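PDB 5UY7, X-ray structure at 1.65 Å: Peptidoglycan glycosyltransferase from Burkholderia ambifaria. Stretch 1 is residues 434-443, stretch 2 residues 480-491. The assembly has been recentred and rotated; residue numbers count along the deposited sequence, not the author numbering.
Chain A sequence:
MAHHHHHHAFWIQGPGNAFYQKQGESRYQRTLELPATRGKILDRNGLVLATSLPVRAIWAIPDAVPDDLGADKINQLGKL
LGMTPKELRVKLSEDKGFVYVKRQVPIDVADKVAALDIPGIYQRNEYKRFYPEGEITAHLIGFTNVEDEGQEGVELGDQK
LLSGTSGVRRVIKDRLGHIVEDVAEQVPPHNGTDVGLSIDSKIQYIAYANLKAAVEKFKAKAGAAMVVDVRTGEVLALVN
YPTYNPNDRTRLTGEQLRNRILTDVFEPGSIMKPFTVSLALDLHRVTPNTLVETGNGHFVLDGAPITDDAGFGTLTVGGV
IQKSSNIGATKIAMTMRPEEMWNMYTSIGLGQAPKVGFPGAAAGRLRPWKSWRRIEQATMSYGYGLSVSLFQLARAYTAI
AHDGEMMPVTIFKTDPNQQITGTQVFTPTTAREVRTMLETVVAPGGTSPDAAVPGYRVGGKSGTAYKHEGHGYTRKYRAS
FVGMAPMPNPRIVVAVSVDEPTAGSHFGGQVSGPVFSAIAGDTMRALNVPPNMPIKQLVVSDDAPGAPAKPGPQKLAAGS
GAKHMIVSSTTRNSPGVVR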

# COMPACT_ATOMS: atom_id res chain seq x y z
N VAL A 434 -8.63 -2.63 -9.64
CA VAL A 434 -7.91 -1.74 -8.74
C VAL A 434 -6.49 -1.50 -9.25
O VAL A 434 -5.96 -0.38 -9.12
N ARG A 435 -5.85 -2.50 -9.86
CA ARG A 435 -4.52 -2.25 -10.43
C ARG A 435 -4.58 -1.15 -11.48
O ARG A 435 -3.69 -0.30 -11.54
N THR A 436 -5.64 -1.15 -12.31
CA THR A 436 -5.83 -0.08 -13.28
C THR A 436 -5.93 1.27 -12.57
O THR A 436 -5.31 2.26 -13.00
N MET A 437 -6.67 1.32 -11.46
CA MET A 437 -6.79 2.57 -10.71
C MET A 437 -5.45 2.98 -10.11
O MET A 437 -5.12 4.18 -10.07
N LEU A 438 -4.66 2.02 -9.64
CA LEU A 438 -3.38 2.36 -9.02
C LEU A 438 -2.42 3.00 -10.03
O LEU A 438 -1.59 3.83 -9.65
N GLU A 439 -2.51 2.61 -11.31
CA GLU A 439 -1.69 3.27 -12.32
C GLU A 439 -2.01 4.75 -12.44
O GLU A 439 -1.11 5.55 -12.74
N THR A 440 -3.28 5.13 -12.25
CA THR A 440 -3.63 6.54 -12.42
C THR A 440 -3.02 7.41 -11.33
O THR A 440 -2.90 8.63 -11.52
N VAL A 441 -2.60 6.81 -10.22
CA VAL A 441 -2.04 7.56 -9.10
C VAL A 441 -0.74 8.25 -9.51
O VAL A 441 -0.44 9.36 -9.05
N VAL A 442 0.06 7.60 -10.36
CA VAL A 442 1.38 8.12 -10.72
C VAL A 442 1.39 8.80 -12.08
O VAL A 442 2.41 9.39 -12.46
N ALA A 443 0.28 8.72 -12.84
CA ALA A 443 0.12 9.38 -14.13
C ALA A 443 -0.34 10.82 -13.93
O ALA A 443 -0.81 11.19 -12.84
N SER A 480 5.31 7.04 3.70
CA SER A 480 5.39 5.68 3.19
C SER A 480 4.76 5.58 1.80
O SER A 480 3.93 6.40 1.41
N PHE A 481 5.19 4.57 1.05
CA PHE A 481 4.60 4.28 -0.25
C PHE A 481 4.63 2.77 -0.48
O PHE A 481 5.64 2.13 -0.22
N VAL A 482 3.52 2.21 -0.98
CA VAL A 482 3.51 0.80 -1.37
C VAL A 482 2.97 0.68 -2.79
O VAL A 482 1.92 1.25 -3.10
N GLY A 483 3.67 -0.07 -3.63
CA GLY A 483 3.24 -0.20 -5.00
C GLY A 483 3.72 -1.50 -5.61
O GLY A 483 4.25 -2.36 -4.92
N MET A 484 3.51 -1.63 -6.93
CA MET A 484 3.81 -2.89 -7.60
C MET A 484 4.19 -2.60 -9.05
O MET A 484 3.85 -1.54 -9.58
N ALA A 485 4.92 -3.53 -9.67
CA ALA A 485 5.48 -3.29 -10.99
C ALA A 485 5.80 -4.62 -11.64
O ALA A 485 6.20 -5.55 -10.95
N PRO A 486 5.65 -4.75 -12.96
CA PRO A 486 5.07 -3.78 -13.89
C PRO A 486 3.59 -4.09 -14.06
O PRO A 486 3.20 -5.24 -13.94
N MET A 487 2.80 -3.09 -14.34
CA MET A 487 1.41 -3.37 -14.66
C MET A 487 1.31 -3.82 -16.11
O MET A 487 2.16 -3.47 -16.94
N PRO A 488 0.27 -4.60 -16.46
CA PRO A 488 -0.86 -4.98 -15.60
C PRO A 488 -0.65 -6.25 -14.79
O PRO A 488 -1.52 -6.59 -13.99
N ASN A 489 0.46 -6.96 -15.00
CA ASN A 489 0.73 -8.23 -14.33
C ASN A 489 2.01 -8.10 -13.52
O ASN A 489 3.09 -8.49 -13.97
N PRO A 490 1.92 -7.58 -12.30
CA PRO A 490 3.15 -7.22 -11.58
C PRO A 490 3.96 -8.43 -11.16
O PRO A 490 3.44 -9.52 -10.89
N ARG A 491 5.27 -8.20 -11.12
CA ARG A 491 6.25 -9.16 -10.66
C ARG A 491 6.66 -8.93 -9.22
O ARG A 491 6.95 -9.89 -8.50

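Stretch 2 enters as a strand and continues into a proline-rich loop; the helix of stretch 1 lies against both. Ser-480 is out of reach of the helix. Phe-481 starts the contact. Its CA-to-CB bond points sideways, but the t rotamer (chi1 -169°) brings the ring end nearer to the helix. Phe-481 CZ lies 4.5 Å from Val-442 CG1, a loose apolar contact. Val-442 points toward the strand with chi1 m. Val-482 is out of reach. Gly-483 has no side chain, and a CB there would be crowded by the Phe-481 ring.

Met-484 points toward the helix with chi values p, t, p. Met-484 CE lies 3.7 Å from Leu-438 CD1, and Met-484 SD lies 3.9 Å from Arg-435 CD. Leu-438 also points in, as the m,t rotamer. Ala-485 and Pro-486 do not reach the helix; a cis peptide bond precedes Pro-486.

Met-487 points toward the helix as m,m,t and is well covered by it. Met-487 CE reaches the backbone, 3.5 Å from Arg-435 O, and lies 4.0 Å from Leu-438 CB. Met-487 CB is 3.4 Å from Glu-439 OE2. This is a van der Waals contact with a carbon; both Glu-439 carboxylate oxygens are hydrogen-bonded elsewhere in the structure.

Pro-488, also after a cis peptide bond, supplies the polar partner through its backbone. Arg-435 NE donates to Pro-488 O at 2.8 Å, and Arg-435 NH2 adds a weak bond to Pro-488 O at 3.3 Å. The oxygen lies at the edge of the guanidinium, near its plane, where both NE and NH2 can reach it. Arg-435 points toward the loop with chi1 to chi3 m, t, m. Asn-489 points away, though its end comes nearer to Arg-435. Pro-490 points toward the helix; Pro-490 CD packs 3.7 Å from Arg-435 CD. Arg-491 is out of reach.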

# COMPACT_ATOMS: atom_id res chain seq x y z
CB VAL A 434 -7.95 -2.29 -7.31
CG1 VAL A 434 -7.05 -1.49 -6.38
CG2 VAL A 434 -9.39 -2.24 -6.81
CB ARG A 435 -3.94 -3.54 -11.02
CG ARG A 435 -3.50 -4.56 -9.94
CD ARG A 435 -2.52 -5.61 -10.48
NE ARG A 435 -3.03 -6.34 -11.63
CZ ARG A 435 -3.85 -7.38 -11.57
NH1 ARG A 435 -4.30 -7.82 -10.40
NH2 ARG A 435 -4.23 -7.99 -12.68
CB THR A 436 -7.08 -0.36 -14.13
OG1 THR A 436 -6.86 -1.57 -14.89
CG2 THR A 436 -7.40 0.80 -15.10
CB MET A 437 -7.84 2.43 -9.61
CG MET A 437 -9.23 2.14 -10.16
SD MET A 437 -10.34 1.82 -8.78
CE MET A 437 -11.86 1.41 -9.65
CB LEU A 438 -2.73 1.13 -8.40
CG LEU A 438 -3.38 0.57 -7.13
CD1 LEU A 438 -2.62 -0.67 -6.69
CD2 LEU A 438 -3.41 1.61 -5.99
CB GLU A 439 -1.88 2.61 -13.69
CG GLU A 439 -1.36 1.22 -13.82
CD GLU A 439 -1.35 0.74 -15.27
OE1 GLU A 439 -0.66 1.36 -16.11
OE2 GLU A 439 -2.08 -0.23 -15.56
CB THR A 440 -5.16 6.75 -12.45
OG1 THR A 440 -5.72 6.57 -11.14
CG2 THR A 440 -5.82 5.80 -13.46
CB VAL A 441 -1.81 6.62 -7.90
CG1 VAL A 441 -1.04 7.34 -6.80
CG2 VAL A 441 -3.14 6.08 -7.37
CB VAL A 442 2.45 7.01 -10.67
CG1 VAL A 442 2.44 6.33 -9.31
CG2 VAL A 442 2.23 6.01 -11.81
CB ALA A 443 -0.90 8.62 -14.97
CB SER A 480 4.70 4.69 4.14
OG SER A 480 5.26 4.79 5.45
CB PHE A 481 5.36 4.99 -1.37
CG PHE A 481 4.66 4.95 -2.70
CD1 PHE A 481 4.77 3.83 -3.53
CD2 PHE A 481 3.90 6.03 -3.14
CE1 PHE A 481 4.11 3.80 -4.75
CE2 PHE A 481 3.24 6.00 -4.35
CZ PHE A 481 3.35 4.88 -5.16
CB VAL A 482 2.68 -0.06 -0.40
CG1 VAL A 482 2.86 -1.54 -0.74
CG2 VAL A 482 3.10 0.21 1.06
CB MET A 484 2.61 -3.85 -7.52
CG MET A 484 1.34 -3.28 -8.20
SD MET A 484 -0.19 -4.14 -7.77
CE MET A 484 -0.37 -3.59 -6.06
CB ALA A 485 6.76 -2.44 -10.91
CB PRO A 486 5.84 -4.04 -15.19
CG PRO A 486 6.12 -5.51 -15.15
CD PRO A 486 6.23 -5.90 -13.68
CB MET A 487 0.57 -2.12 -14.42
CG MET A 487 0.64 -1.59 -13.00
SD MET A 487 -0.15 -2.71 -11.82
CE MET A 487 -0.58 -1.53 -10.53
CB PRO A 488 -1.97 -5.20 -16.60
CG PRO A 488 -1.25 -5.81 -17.76
CD PRO A 488 0.08 -5.08 -17.84
CB ASN A 489 0.83 -9.37 -15.34
CG ASN A 489 -0.45 -9.55 -16.12
OD1 ASN A 489 -1.54 -9.55 -15.55
ND2 ASN A 489 -0.34 -9.67 -17.43
CB PRO A 490 2.65 -6.43 -10.36
CG PRO A 490 1.18 -6.70 -10.27
CD PRO A 490 0.71 -7.06 -11.63
CB ARG A 491 7.49 -9.10 -11.55
CG ARG A 491 8.60 -10.04 -11.13
CD ARG A 491 9.34 -10.55 -12.33
NE ARG A 491 10.49 -11.34 -11.93
CZ ARG A 491 11.40 -11.80 -12.77
NH1 ARG A 491 11.29 -11.53 -14.06
NH2 ARG A 491 12.43 -12.51 -12.33